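Local coordinates for kirola (Actinidia deliciosa, PDB 4IGV), which is of unknown function but is a kiwifruit allergen of the ripening-related MLP family, related to PR-10 proteins that can carry small apolar ligands, at residues 112-117 with 139-144; 21-24 with 29-32; 99-104 with 131-136. One frame throughout, in Å; residues are numbered along the deposited sequence. Where two conformers were deposited one is given.

All three contacts are buried, and none is a surface contact. Contacts 1 and 3 both press helix 131-145 against neighbouring strands of one antiparallel sheet, contact 1 through the last half of the helix and contact 3 through its first turns. Contact 2 joins the short helices 17-25 and 30-34, and it meets contact 1 where I144 and W116 reach F24. Their chemistry differs. Contact 1 turns on an indole-to-hydroxyl hydrogen bond, whereas contacts 2 and 3 are wholly apolar, built on isoleucine, leucine and phenylalanine. Contact 2 covers the most surface, about 171 Å², and contact 3 the least, with one leucine meeting two side chains of the sheet.

Contact 1: residues 112-117 with 139-144; sequences NSVTWT and EITKDI
W116 lays the pyrrole edge of its indole against the hydroxyl of T141, its NE1 giving a hydrogen bond of 2.9 Å to T141 OG1. The bond is bent, with an N-H...O angle of 133°, and the oxygen is tilted 20° out of the ring plane. In keeping with the bend, T141 OG1 is displaced toward the six-membered ring, 3.4 Å from W116 CZ2 against 4.0 Å from W116 CD1. The same T141 oxygen bonds to the main-chain carbonyl O of C137, one turn earlier in the helix. As that carbonyl can only accept, the hydroxyl donates its hydrogen to C137 O and accepts the indole N-H, and both polar groups are satisfied in a buried place. The T141 torsion accounts for this: OG1 stands beside its own backbone N (chi1 -59°), directed at the tryptophan, while CG2 takes the position anti to N. From there the methyl faces V114 of the strand, T141 CG2 lying 4.4 Å from V114 CG2 in a looser apolar touch. V114 and T141 are also the closest pair of backbone positions, their CA atoms 8.1 Å apart.

The side chains of V114, W116 and T141 lie among apolar neighbours. F20 of helix 17-25 touches both V114 and T141, the W116 ring meets that of F24 with planes nearly perpendicular, and I101 and V103 of strand 96-107 lie against the indole. Here V114 and W116, two residues apart on strand 112-122, face the C-terminal helix, which lies across a strongly curved antiparallel sheet as is characteristic of the Bet v 1 fold.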
loop_
_atom_site.group_PDB
_atom_site.type_symbol
_atom_site.label_atom_id
_atom_site.label_comp_id
_atom_site.label_asym_id
_atom_site.label_seq_id
_atom_site.Cartn_x
_atom_site.Cartn_y
_atom_site.Cartn_z
ATOM N N ASN A 112 7.390 -16.984 0.710
ATOM C CA ASN A 112 6.733 -15.854 0.125
ATOM C C ASN A 112 6.832 -14.758 1.183
ATOM O O ASN A 112 6.586 -15.013 2.381
ATOM C CB ASN A 112 5.235 -16.151 -0.125
ATOM C CG ASN A 112 4.991 -17.277 -1.110
ATOM O OD1 ASN A 112 4.961 -17.038 -2.317
ATOM N ND2 ASN A 112 4.876 -18.510 -0.613
ATOM N N SER A 113 7.195 -13.560 0.762
ATOM C CA SER A 113 7.147 -12.430 1.657
ATOM C C SER A 113 6.735 -11.169 0.945
ATOM O O SER A 113 6.826 -11.068 -0.291
ATOM C CB SER A 113 8.462 -12.224 2.349
ATOM O OG SER A 113 9.431 -11.866 1.392
ATOM N N VAL A 114 6.290 -10.194 1.717
ATOM C CA VAL A 114 5.896 -8.870 1.230
ATOM C C VAL A 114 6.697 -7.828 1.971
ATOM O O VAL A 114 6.741 -7.863 3.228
ATOM C CB VAL A 114 4.368 -8.675 1.448
ATOM C CG1 VAL A 114 3.937 -7.277 0.933
ATOM C CG2 VAL A 114 3.561 -9.798 0.784
ATOM N N THR A 115 7.358 -6.952 1.236
ATOM C CA THR A 115 8.081 -5.886 1.845
ATOM C C THR A 115 7.394 -4.576 1.530
ATOM O O THR A 115 7.146 -4.252 0.357
ATOM C CB THR A 115 9.516 -5.844 1.308
ATOM O OG1 THR A 115 10.159 -7.062 1.680
ATOM C CG2 THR A 115 10.307 -4.696 1.999
ATOM N N TRP A 116 7.118 -3.823 2.583
ATOM C CA TRP A 116 6.513 -2.484 2.484
ATOM C C TRP A 116 7.618 -1.454 2.770
ATOM O O TRP A 116 8.311 -1.559 3.804
ATOM C CB TRP A 116 5.415 -2.365 3.561
ATOM C CG TRP A 116 4.213 -3.177 3.278
ATOM C CD1 TRP A 116 3.971 -4.423 3.725
ATOM C CD2 TRP A 116 3.033 -2.760 2.578
ATOM N NE1 TRP A 116 2.746 -4.868 3.260
ATOM C CE2 TRP A 116 2.134 -3.829 2.613
ATOM C CE3 TRP A 116 2.631 -1.569 2.019
ATOM C CZ2 TRP A 116 0.883 -3.767 2.020
ATOM C CZ3 TRP A 116 1.396 -1.495 1.419
ATOM C CH2 TRP A 116 0.504 -2.577 1.472
ATOM N N THR A 117 7.804 -0.509 1.871
ATOM C CA THR A 117 8.754 0.544 2.043
ATOM C C THR A 117 8.059 1.876 1.900
ATOM O O THR A 117 7.375 2.106 0.894
ATOM C CB THR A 117 9.931 0.423 1.040
ATOM O OG1 THR A 117 10.585 -0.809 1.159
ATOM C CG2 THR A 117 10.966 1.560 1.247
ATOM N N GLU A 139 -1.455 -4.945 8.606
ATOM C CA GLU A 139 -2.763 -5.538 8.961
ATOM C C GLU A 139 -3.468 -5.959 7.708
ATOM O O GLU A 139 -3.971 -7.074 7.581
ATOM C CB GLU A 139 -3.694 -4.547 9.686
ATOM C CG GLU A 139 -4.910 -5.324 10.243
ATOM C CD GLU A 139 -6.110 -4.515 10.687
ATOM O OE1 GLU A 139 -5.950 -3.349 11.118
ATOM O OE2 GLU A 139 -7.226 -5.111 10.607
ATOM N N ILE A 140 -3.512 -5.050 6.743
ATOM C CA ILE A 140 -4.101 -5.356 5.434
ATOM C C ILE A 140 -3.477 -6.627 4.857
ATOM O O ILE A 140 -4.178 -7.510 4.375
ATOM C CB ILE A 140 -4.013 -4.189 4.454
ATOM C CG1 ILE A 140 -4.968 -3.092 4.909
ATOM C CG2 ILE A 140 -4.344 -4.680 3.037
ATOM C CD1 ILE A 140 -4.697 -1.787 4.172
ATOM N N THR A 141 -2.146 -6.722 4.948
ATOM C CA THR A 141 -1.435 -7.876 4.457
ATOM C C THR A 141 -1.921 -9.157 5.150
ATOM O O THR A 141 -2.176 -10.171 4.506
ATOM C CB THR A 141 0.085 -7.701 4.690
ATOM O OG1 THR A 141 0.521 -6.508 4.013
ATOM C CG2 THR A 141 0.889 -8.896 4.204
ATOM N N LYS A 142 -2.080 -9.105 6.459
ATOM C CA LYS A 142 -2.553 -10.261 7.217
ATOM C C LYS A 142 -4.001 -10.619 6.895
ATOM O O LYS A 142 -4.346 -11.816 6.823
ATOM C CB LYS A 142 -2.338 -10.026 8.711
ATOM C CG LYS A 142 -0.862 -10.015 9.111
ATOM C CD LYS A 142 -0.666 -9.622 10.539
ATOM C CE LYS A 142 0.791 -9.478 10.872
ATOM N NZ LYS A 142 0.932 -9.060 12.299
ATOM N N ASP A 143 -4.809 -9.589 6.640
ATOM C CA ASP A 143 -6.198 -9.830 6.219
ATOM C C ASP A 143 -6.226 -10.528 4.865
ATOM O O ASP A 143 -7.022 -11.441 4.697
ATOM C CB ASP A 143 -6.973 -8.543 6.189
ATOM C CG ASP A 143 -7.364 -8.051 7.561
ATOM O OD1 ASP A 143 -7.292 -8.816 8.558
ATOM O OD2 ASP A 143 -7.774 -6.882 7.699
ATOM N N ILE A 144 -5.347 -10.104 3.942
ATOM C CA ILE A 144 -5.335 -10.747 2.625
ATOM C C ILE A 144 -4.887 -12.186 2.761
ATOM O O ILE A 144 -5.483 -13.105 2.192
ATOM C CB ILE A 144 -4.457 -9.969 1.651
ATOM C CG1 ILE A 144 -5.053 -8.606 1.330
ATOM C CG2 ILE A 144 -4.169 -10.820 0.404
ATOM C CD1 ILE A 144 -4.049 -7.623 0.653
#

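Contact 2: residues 21-24 with 29-32; sequences YEIF and YLIS
I23 and I31 meet through their branch methyls, and in the I31 conformer described, one of two modelled, this is the tight part of the contact, with I23 CG2 lying 3.6 Å from I31 CG2. The two side chains cross obliquely, each coming from its own helix. The torsions bring the methyls together: at I23, CG1 sits beside the backbone N (chi1 -64°), with CG2 anti to that N, whereas I31 in this conformer carries CG1 between its backbone N and carbonyl carbon (chi1 69°), which turns CG2 to the other helix.

F24 joins from the side. Its CB points away from segment 29-32, but the ring end turns back, so that F24 CZ comes within 4.5 Å of I31 CG2. The approach is oblique to the ring and more distant than that of I23.

Through its other branch I23 packs more loosely. I23 CG1 meets L30 CD1 at 4.2 Å, and L30, partly exposed, forms the margin of the contact toward solvent. Beyond L30 the Y29 side chain turns off, away from segment 21-24, and its ring rests edge-to-face with W49.

The buried side is closed by I144 of helix 131-145, whose CD1 lies 3.7 Å from I31 CG2 and 3.6 Å from F24 CE1. I31 also touches I39 and V42 of strand 39-46, and F24 packs on V103 of strand 96-107 and against the ring of F20. The pair of short helices thus forms the angled support on which the last turns of helix 131-145 rest, between the edge strand 39-46 and the body of the sheet.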
loop_
_atom_site.group_PDB
_atom_site.type_symbol
_atom_site.label_atom_id
_atom_site.label_comp_id
_atom_site.label_asym_id
_atom_site.label_seq_id
_atom_site.Cartn_x
_atom_site.Cartn_y
_atom_site.Cartn_z
ATOM N N TYR A 21 0.758 -10.173 -5.381
ATOM C CA TYR A 21 1.120 -9.191 -6.392
ATOM C C TYR A 21 0.009 -8.920 -7.394
ATOM O O TYR A 21 -0.183 -7.778 -7.797
ATOM C CB TYR A 21 2.420 -9.573 -7.103
ATOM C CG TYR A 21 2.985 -8.425 -7.939
ATOM C CD1 TYR A 21 3.403 -7.242 -7.370
ATOM C CD2 TYR A 21 3.034 -8.509 -9.292
ATOM C CE1 TYR A 21 3.898 -6.190 -8.157
ATOM C CE2 TYR A 21 3.517 -7.536 -10.105
ATOM C CZ TYR A 21 3.939 -6.352 -9.562
ATOM O OH TYR A 21 4.445 -5.337 -10.364
ATOM N N GLU A 22 -0.711 -9.931 -7.788
ATOM C CA GLU A 22 -1.886 -9.770 -8.664
ATOM C C GLU A 22 -2.821 -8.731 -8.064
ATOM O O GLU A 22 -3.367 -7.851 -8.778
ATOM C CB GLU A 22 -2.632 -11.116 -8.774
ATOM C CG GLU A 22 -4.028 -11.064 -9.488
ATOM C CD GLU A 22 -3.794 -10.952 -10.934
ATOM O OE1 GLU A 22 -2.577 -10.963 -11.356
ATOM O OE2 GLU A 22 -4.850 -10.993 -11.646
ATOM N N ILE A 23 -3.078 -8.857 -6.772
ATOM C CA ILE A 23 -3.973 -7.924 -6.085
ATOM C C ILE A 23 -3.423 -6.516 -6.145
ATOM O O ILE A 23 -4.110 -5.566 -6.502
ATOM C CB ILE A 23 -4.277 -8.361 -4.634
ATOM C CG1 ILE A 23 -5.025 -9.683 -4.680
ATOM C CG2 ILE A 23 -5.001 -7.216 -3.853
ATOM C CD1 ILE A 23 -5.041 -10.405 -3.296
ATOM N N PHE A 24 -2.179 -6.318 -5.742
ATOM C CA PHE A 24 -1.623 -4.975 -5.669
ATOM C C PHE A 24 -1.367 -4.309 -6.995
ATOM O O PHE A 24 -1.415 -3.085 -7.092
ATOM C CB PHE A 24 -0.396 -4.953 -4.756
ATOM C CG PHE A 24 -0.812 -4.842 -3.298
ATOM C CD1 PHE A 24 -1.147 -5.915 -2.569
ATOM C CD2 PHE A 24 -1.063 -3.593 -2.759
ATOM C CE1 PHE A 24 -1.601 -5.760 -1.273
ATOM C CE2 PHE A 24 -1.510 -3.459 -1.441
ATOM C CZ PHE A 24 -1.768 -4.566 -0.728
ATOM N N TYR A 29 -8.830 -3.251 -6.061
ATOM C CA TYR A 29 -10.169 -3.167 -5.532
ATOM C C TYR A 29 -10.557 -4.348 -4.635
ATOM O O TYR A 29 -11.440 -4.221 -3.784
ATOM C CB TYR A 29 -11.214 -2.989 -6.620
ATOM C CG TYR A 29 -11.151 -4.033 -7.715
ATOM C CD1 TYR A 29 -11.770 -5.258 -7.543
ATOM C CD2 TYR A 29 -10.470 -3.828 -8.898
ATOM C CE1 TYR A 29 -11.718 -6.217 -8.529
ATOM C CE2 TYR A 29 -10.415 -4.776 -9.881
ATOM C CZ TYR A 29 -11.035 -5.987 -9.692
ATOM O OH TYR A 29 -10.975 -6.929 -10.716
ATOM N N LEU A 30 -9.901 -5.500 -4.805
ATOM C CA LEU A 30 -10.238 -6.650 -3.940
ATOM C C LEU A 30 -9.931 -6.378 -2.460
ATOM O O LEU A 30 -10.468 -7.069 -1.603
ATOM C CB LEU A 30 -9.473 -7.894 -4.393
ATOM C CG LEU A 30 -9.903 -8.456 -5.710
ATOM C CD1 LEU A 30 -9.010 -9.607 -6.110
ATOM C CD2 LEU A 30 -11.383 -8.917 -5.720
ATOM N N ILE A 31 -9.069 -5.406 -2.142
ATOM C CA ILE A 31 -8.713 -5.186 -0.733
ATOM C C ILE A 31 -9.853 -4.564 0.058
ATOM O O ILE A 31 -9.852 -4.640 1.293
ATOM C CB ILE A 31 -7.386 -4.405 -0.504
ATOM C CG1 ILE A 31 -7.508 -2.927 -0.931
ATOM C CG2 ILE A 31 -6.175 -5.203 -1.105
ATOM C CD1 ILE A 31 -6.284 -2.051 -0.609
ATOM N N SER A 32 -10.812 -3.935 -0.618
ATOM C CA SER A 32 -12.054 -3.560 0.085
ATOM C C SER A 32 -12.732 -4.790 0.655
ATOM O O SER A 32 -13.109 -4.793 1.837
ATOM C CB SER A 32 -12.990 -2.833 -0.858
ATOM O OG SER A 32 -12.301 -1.691 -1.317
#

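Contact 3: residues 99-104 with 131-136; sequences FIIIVQ and NTLMNF
F99 opens the contact, the end of its ring meeting L133 of the helix: F99 CZ lies 3.7 Å from L133 CD2, and F99 CE2 3.8 Å from the same methyl. The two side chains reach across from opposite directions, and the methyl lies oblique to the ring. The phenyl itself is held among other aromatic groups, edge-to-face with both Y96 and F118, and P130, just before the helix, touches it as well.

I100 turns to the other face of the sheet, beside T84 and K86, as the alternation of a strand requires. I101 returns to the helix side, and its CD1 comes 4.2 Å from L133 CD2, so a single leucine methyl is shared by F99 and I101. L133 reaches them because its CG is anti to the backbone N (chi1 -172°), carrying the branch out toward the sheet, and L92 of a neighbouring loop touches it too. V103 continues the same face of the strand, beyond the reach of L133.

The contact is thin, 89 Å² in all, and the backbones are far apart, with the nearest CA atoms, I101 and M134, separated by 9.9 Å. M134 instead lies over strand 112-122, where its CE is 3.7 Å from W116 O. A helix held at this distance from a curved sheet, with apolar side chains facing each other, is the helix-grip arrangement of the Bet v 1 family, in which the space between the two forms a hydrophobic ligand pocket in many relatives.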
loop_
_atom_site.group_PDB
_atom_site.type_symbol
_atom_site.label_atom_id
_atom_site.label_comp_id
_atom_site.label_asym_id
_atom_site.label_seq_id
_atom_site.Cartn_x
_atom_site.Cartn_y
_atom_site.Cartn_z
ATOM N N PHE A 99 5.160 11.478 -0.154
ATOM C CA PHE A 99 4.976 10.159 0.415
ATOM C C PHE A 99 4.848 9.137 -0.698
ATOM O O PHE A 99 3.976 9.253 -1.544
ATOM C CB PHE A 99 3.742 10.126 1.321
ATOM C CG PHE A 99 3.841 9.140 2.473
ATOM C CD1 PHE A 99 3.930 9.564 3.738
ATOM C CD2 PHE A 99 3.884 7.754 2.253
ATOM C CE1 PHE A 99 4.038 8.675 4.788
ATOM C CE2 PHE A 99 4.004 6.895 3.311
ATOM C CZ PHE A 99 4.067 7.357 4.543
ATOM N N ILE A 100 5.740 8.151 -0.672
ATOM C CA ILE A 100 5.772 7.061 -1.636
ATOM C C ILE A 100 5.710 5.744 -0.866
ATOM O O ILE A 100 6.318 5.597 0.181
ATOM C CB ILE A 100 7.096 7.062 -2.431
ATOM C CG1 ILE A 100 7.293 8.418 -3.140
ATOM C CG2 ILE A 100 7.092 5.946 -3.384
ATOM C CD1 ILE A 100 6.287 8.760 -3.899
ATOM N N ILE A 101 4.915 4.808 -1.370
ATOM C CA ILE A 101 4.789 3.487 -0.784
ATOM C C ILE A 101 5.139 2.466 -1.850
ATOM O O ILE A 101 4.579 2.452 -2.925
ATOM C CB ILE A 101 3.350 3.209 -0.309
ATOM C CG1 ILE A 101 2.993 4.201 0.812
ATOM C CG2 ILE A 101 3.187 1.735 0.203
ATOM C CD1 ILE A 101 1.538 4.067 1.314
ATOM N N ILE A 102 6.107 1.631 -1.550
ATOM C CA ILE A 102 6.539 0.543 -2.440
ATOM C C ILE A 102 6.135 -0.763 -1.830
ATOM O O ILE A 102 6.419 -1.026 -0.642
ATOM C CB ILE A 102 8.059 0.549 -2.653
ATOM C CG1 ILE A 102 8.582 1.909 -3.049
ATOM C CG2 ILE A 102 8.429 -0.492 -3.700
ATOM C CD1 ILE A 102 10.140 1.957 -3.011
ATOM N N VAL A 103 5.440 -1.579 -2.601
ATOM C CA VAL A 103 5.065 -2.948 -2.200
ATOM C C VAL A 103 5.863 -3.883 -3.106
ATOM O O VAL A 103 5.822 -3.770 -4.307
ATOM C CB VAL A 103 3.554 -3.254 -2.409
ATOM C CG1 VAL A 103 3.216 -4.588 -1.705
ATOM C CG2 VAL A 103 2.668 -2.141 -1.904
ATOM N N GLN A 104 6.619 -4.793 -2.516
ATOM C CA GLN A 104 7.425 -5.723 -3.294
ATOM C C GLN A 104 7.288 -7.131 -2.745
ATOM O O GLN A 104 7.464 -7.342 -1.547
ATOM C CB GLN A 104 8.909 -5.275 -3.248
ATOM C CG GLN A 104 9.759 -6.036 -4.181
ATOM C CD GLN A 104 10.423 -7.229 -3.557
ATOM O OE1 GLN A 104 10.911 -7.158 -2.409
ATOM N NE2 GLN A 104 10.474 -8.341 -4.297
ATOM N N ASN A 131 4.347 5.318 11.723
ATOM C CA ASN A 131 4.207 3.967 12.266
ATOM C C ASN A 131 2.789 3.429 12.193
ATOM O O ASN A 131 2.590 2.265 11.901
ATOM C CB ASN A 131 4.737 3.903 13.715
ATOM C CG ASN A 131 6.248 4.054 13.752
ATOM O OD1 ASN A 131 6.975 3.165 13.288
ATOM N ND2 ASN A 131 6.715 5.164 14.240
ATOM N N THR A 132 1.811 4.285 12.428
ATOM C CA THR A 132 0.434 3.852 12.415
ATOM C C THR A 132 0.054 3.397 11.014
ATOM O O THR A 132 -0.641 2.410 10.839
ATOM C CB THR A 132 -0.530 4.972 12.909
ATOM O OG1 THR A 132 -0.214 5.291 14.286
ATOM C CG2 THR A 132 -1.960 4.528 12.826
ATOM N N LEU A 133 0.550 4.085 9.986
ATOM C CA LEU A 133 0.254 3.678 8.617
ATOM C C LEU A 133 0.936 2.342 8.266
ATOM O O LEU A 133 0.383 1.493 7.579
ATOM C CB LEU A 133 0.699 4.790 7.638
ATOM C CG LEU A 133 0.279 4.571 6.206
ATOM C CD1 LEU A 133 -1.266 4.648 6.027
ATOM C CD2 LEU A 133 0.981 5.519 5.234
ATOM N N MET A 134 2.166 2.169 8.747
ATOM C CA MET A 134 2.828 0.876 8.529
ATOM C C MET A 134 2.073 -0.264 9.198
ATOM O O MET A 134 1.878 -1.311 8.582
ATOM C CB MET A 134 4.295 0.912 8.986
ATOM C CG MET A 134 5.015 -0.384 8.719
ATOM S SD MET A 134 5.151 -0.811 6.943
ATOM C CE MET A 134 6.478 0.267 6.470
ATOM N N ASN A 135 1.608 -0.058 10.419
ATOM C CA ASN A 135 0.813 -1.078 11.104
ATOM C C ASN A 135 -0.421 -1.403 10.301
ATOM O O ASN A 135 -0.792 -2.560 10.159
ATOM C CB ASN A 135 0.404 -0.596 12.502
ATOM C CG ASN A 135 1.591 -0.436 13.466
ATOM O OD1 ASN A 135 2.628 -1.086 13.303
ATOM N ND2 ASN A 135 1.415 0.419 14.504
ATOM N N PHE A 136 -1.041 -0.384 9.718
ATOM C CA PHE A 136 -2.227 -0.538 8.880
ATOM C C PHE A 136 -1.955 -1.423 7.669
ATOM O O PHE A 136 -2.709 -2.300 7.307
ATOM C CB PHE A 136 -2.748 0.880 8.584
ATOM C CG PHE A 136 -3.792 1.034 7.503
ATOM C CD1 PHE A 136 -5.144 1.109 7.803
ATOM C CD2 PHE A 136 -3.384 1.207 6.215
ATOM C CE1 PHE A 136 -6.067 1.335 6.772
ATOM C CE2 PHE A 136 -4.297 1.409 5.202
ATOM C CZ PHE A 136 -5.646 1.448 5.519
#